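Local coordinates for putative esterase (Sulfolobus solfataricus P2, PDB 2RAU), which is a putative esterase or lipase of the alpha/beta-hydrolase type, probably hydrolysing ester bonds, and carries bound calcium ions, at residues I298-E303 with N343-K348. Residues are numbered along the deposited sequence; the frame is centred on the assembly and turned at random. Where two conformers were deposited one is given.
Sequences IAFVSE and NSVVLK
Phe300 and Ile298, alternate residues on strand 297-302 of the alpha/beta-hydrolase sheet, turn the same way and meet Val345 and Val346 on the C-terminal helix 338-353. Over 298-302 and 343-348 the two run nearly antiparallel, at 167°, their axes 10.3 Å apart at closest approach. From Phe300 CB, directed at the helix, CG lies anti to the carbonyl carbon (chi1 -65°), and the ring extends outward until only its far end touches the helix. There CE1 comes within 3.5 Å of Val346 CG2, and CZ, the tip, meets both valines, 3.6 Å from Val346 CG2 and 3.8 Å from Val345 CG1. CE2 takes the other flank, 4.0 Å from Val345 CB, which lies at the ring edge and in its plane. Leu176, Ile322 and Leu324 also pack on this ring, so it is held from both neighbouring strands as well as from the helix. With the ring cut back to an alanine, Val346 CG2 would probably lose its contact with this strand and a gap would be likely to open under the helix. Two residues on, Ser302 OG hydrogen-bonds Asp177 OD2, the likely acid of a Ser-His-Asp triad. At the other end, extended Ile298 brings CD1 to 4.2 Å from Val345 CG1.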
ATOM      1  N   ILE A 298       2.412 -16.538  -2.304  1.00 26.78           N
ATOM      2  CA  ILE A 298       2.564 -16.557  -0.839  1.00 26.59           C
ATOM      3  C   ILE A 298       1.626 -15.470  -0.292  1.00 25.51           C
ATOM      4  O   ILE A 298       1.575 -14.355  -0.814  1.00 26.36           O
ATOM      5  CB  ILE A 298       4.058 -16.425  -0.367  1.00 25.70           C
ATOM      6  CG1 ILE A 298       4.174 -16.680   1.143  1.00 25.61           C
ATOM      7  CG2 ILE A 298       4.685 -15.080  -0.826  1.00 26.01           C
ATOM      8  CD1 ILE A 298       5.583 -16.774   1.602  1.00 26.06           C
ATOM      9  N   ALA A 299       0.849 -15.826   0.741  1.00 25.75           N
ATOM     10  CA  ALA A 299      -0.136 -14.923   1.330  1.00 26.05           C
ATOM     11  C   ALA A 299       0.074 -14.870   2.819  1.00 24.88           C
ATOM     12  O   ALA A 299       0.125 -15.896   3.475  1.00 26.60           O
ATOM     13  CB  ALA A 299      -1.572 -15.373   0.996  1.00 24.80           C
ATOM     14  N   PHE A 300       0.263 -13.668   3.336  1.00 24.93           N
ATOM     15  CA  PHE A 300       0.373 -13.444   4.777  1.00 27.15           C
ATOM     16  C   PHE A 300      -0.955 -12.888   5.313  1.00 27.75           C
ATOM     17  O   PHE A 300      -1.531 -11.987   4.715  1.00 25.45           O
ATOM     18  CB  PHE A 300       1.488 -12.459   5.099  1.00 25.49           C
ATOM     19  CG  PHE A 300       2.863 -12.957   4.753  1.00 24.32           C
ATOM     20  CD1 PHE A 300       3.317 -12.910   3.444  1.00 29.08           C
ATOM     21  CD2 PHE A 300       3.721 -13.429   5.739  1.00 26.38           C
ATOM     22  CE1 PHE A 300       4.577 -13.347   3.130  1.00 27.60           C
ATOM     23  CE2 PHE A 300       4.994 -13.854   5.428  1.00 25.47           C
ATOM     24  CZ  PHE A 300       5.429 -13.797   4.132  1.00 24.35           C
ATOM     25  N   VAL A 301      -1.426 -13.428   6.435  0.50 25.98           N
ATOM     26  CA  VAL A 301      -2.704 -12.986   7.011  0.50 26.37           C
ATOM     27  C   VAL A 301      -2.562 -12.692   8.518  0.50 25.55           C
ATOM     28  O   VAL A 301      -2.150 -13.540   9.292  0.50 25.64           O
ATOM     29  CB  VAL A 301      -3.865 -13.983   6.660  0.50 25.84           C
ATOM     30  CG1 VAL A 301      -3.708 -15.333   7.384  0.50 21.14           C
ATOM     31  CG2 VAL A 301      -5.207 -13.356   6.942  0.50 27.58           C
ATOM     32  N   SER A 302      -2.872 -11.455   8.901  1.00 26.15           N
ATOM     33  CA  SER A 302      -2.792 -10.999  10.287  1.00 28.32           C
ATOM     34  C   SER A 302      -3.875 -11.703  11.153  1.00 28.24           C
ATOM     35  O   SER A 302      -5.033 -11.808  10.755  1.00 28.84           O
ATOM     36  CB  SER A 302      -2.922  -9.469  10.385  1.00 26.28           C
ATOM     37  OG  SER A 302      -4.136  -8.951   9.858  1.00 27.34           O
ATOM     38  N   GLU A 303      -3.486 -12.173  12.335  1.00 28.15           N
ATOM     39  CA  GLU A 303      -4.455 -12.802  13.229  1.00 27.92           C
ATOM     40  C   GLU A 303      -5.566 -11.864  13.680  1.00 28.53           C
ATOM     41  O   GLU A 303      -6.705 -12.285  13.799  1.00 28.49           O
ATOM     42  CB  GLU A 303      -3.756 -13.368  14.471  1.00 30.94           C
ATOM     43  CG  GLU A 303      -4.680 -14.224  15.290  1.00 31.74           C
ATOM     44  CD  GLU A 303      -3.971 -14.964  16.391  1.00 38.80           C
ATOM     45  OE1 GLU A 303      -3.023 -14.399  16.961  1.00 34.53           O
ATOM     46  OE2 GLU A 303      -4.375 -16.114  16.684  1.00 41.18           O
ATOM     47  N   ASN A 343       9.342 -10.050   6.334  1.00 25.40           N
ATOM     48  CA  ASN A 343      10.303  -9.652   5.307  1.00 25.90           C
ATOM     49  C   ASN A 343      11.296 -10.727   4.913  1.00 25.66           C
ATOM     50  O   ASN A 343      11.445 -11.002   3.701  1.00 24.95           O
ATOM     51  CB  ASN A 343      10.971  -8.292   5.677  1.00 24.70           C
ATOM     52  CG  ASN A 343       9.971  -7.163   5.831  1.00 26.39           C
ATOM     53  OD1 ASN A 343       8.842  -7.244   5.334  1.00 26.42           O
ATOM     54  ND2 ASN A 343      10.364  -6.122   6.563  1.00 26.31           N
ATOM     55  N   SER A 344      11.937 -11.372   5.903  1.00 25.11           N
ATOM     56  CA  SER A 344      12.832 -12.498   5.645  1.00 26.67           C
ATOM     57  C   SER A 344      12.105 -13.695   5.052  1.00 25.26           C
ATOM     58  O   SER A 344      12.702 -14.452   4.317  1.00 24.33           O
ATOM     59  CB  SER A 344      13.545 -12.924   6.916  1.00 26.14           C
ATOM     60  OG  SER A 344      12.607 -13.383   7.899  1.00 33.04           O
ATOM     61  N   VAL A 345      10.821 -13.866   5.363  1.00 25.93           N
ATOM     62  CA  VAL A 345      10.051 -15.003   4.843  1.00 26.82           C
ATOM     63  C   VAL A 345       9.724 -14.765   3.368  1.00 24.65           C
ATOM     64  O   VAL A 345       9.813 -15.681   2.547  1.00 24.59           O
ATOM     65  CB  VAL A 345       8.742 -15.251   5.678  1.00 25.66           C
ATOM     66  CG1 VAL A 345       7.935 -16.435   5.078  1.00 28.00           C
ATOM     67  CG2 VAL A 345       9.095 -15.470   7.140  1.00 24.35           C
ATOM     68  N   VAL A 346       9.370 -13.524   3.005  1.00 23.75           N
ATOM     69  CA  VAL A 346       9.183 -13.186   1.598  1.00 23.51           C
ATOM     70  C   VAL A 346      10.504 -13.403   0.795  1.00 25.46           C
ATOM     71  O   VAL A 346      10.505 -14.028  -0.276  1.00 27.05           O
ATOM     72  CB  VAL A 346       8.681 -11.730   1.403  1.00 21.61           C
ATOM     73  CG1 VAL A 346       8.738 -11.361  -0.116  1.00 23.61           C
ATOM     74  CG2 VAL A 346       7.275 -11.522   1.976  1.00 27.64           C
ATOM     75  N   LEU A 347      11.633 -12.954   1.333  1.00 24.69           N
ATOM     76  CA  LEU A 347      12.926 -13.155   0.677  1.00 24.86           C
ATOM     77  C   LEU A 347      13.213 -14.640   0.463  1.00 24.46           C
ATOM     78  O   LEU A 347      13.664 -15.030  -0.587  1.00 25.73           O
ATOM     79  CB  LEU A 347      14.058 -12.548   1.511  1.00 24.08           C
ATOM     80  CG  LEU A 347      15.483 -12.522   0.924  1.00 25.67           C
ATOM     81  CD1 LEU A 347      15.502 -11.662  -0.318  1.00 26.47           C
ATOM     82  CD2 LEU A 347      16.546 -12.053   1.970  1.00 24.03           C
ATOM     83  N   LYS A 348      12.964 -15.451   1.478  1.00 25.01           N
ATOM     84  CA  LYS A 348      13.239 -16.867   1.385  1.00 26.01           C
ATOM     85  C   LYS A 348      12.339 -17.496   0.326  1.00 25.49           C
ATOM     86  O   LYS A 348      12.773 -18.360  -0.454  1.00 24.69           O
ATOM     87  CB  LYS A 348      13.035 -17.521   2.747  1.00 27.34           C
ATOM     88  CG  LYS A 348      13.241 -18.996   2.756  1.00 30.75           C
ATOM     89  CD  LYS A 348      13.010 -19.558   4.162  1.00 38.56           C
TER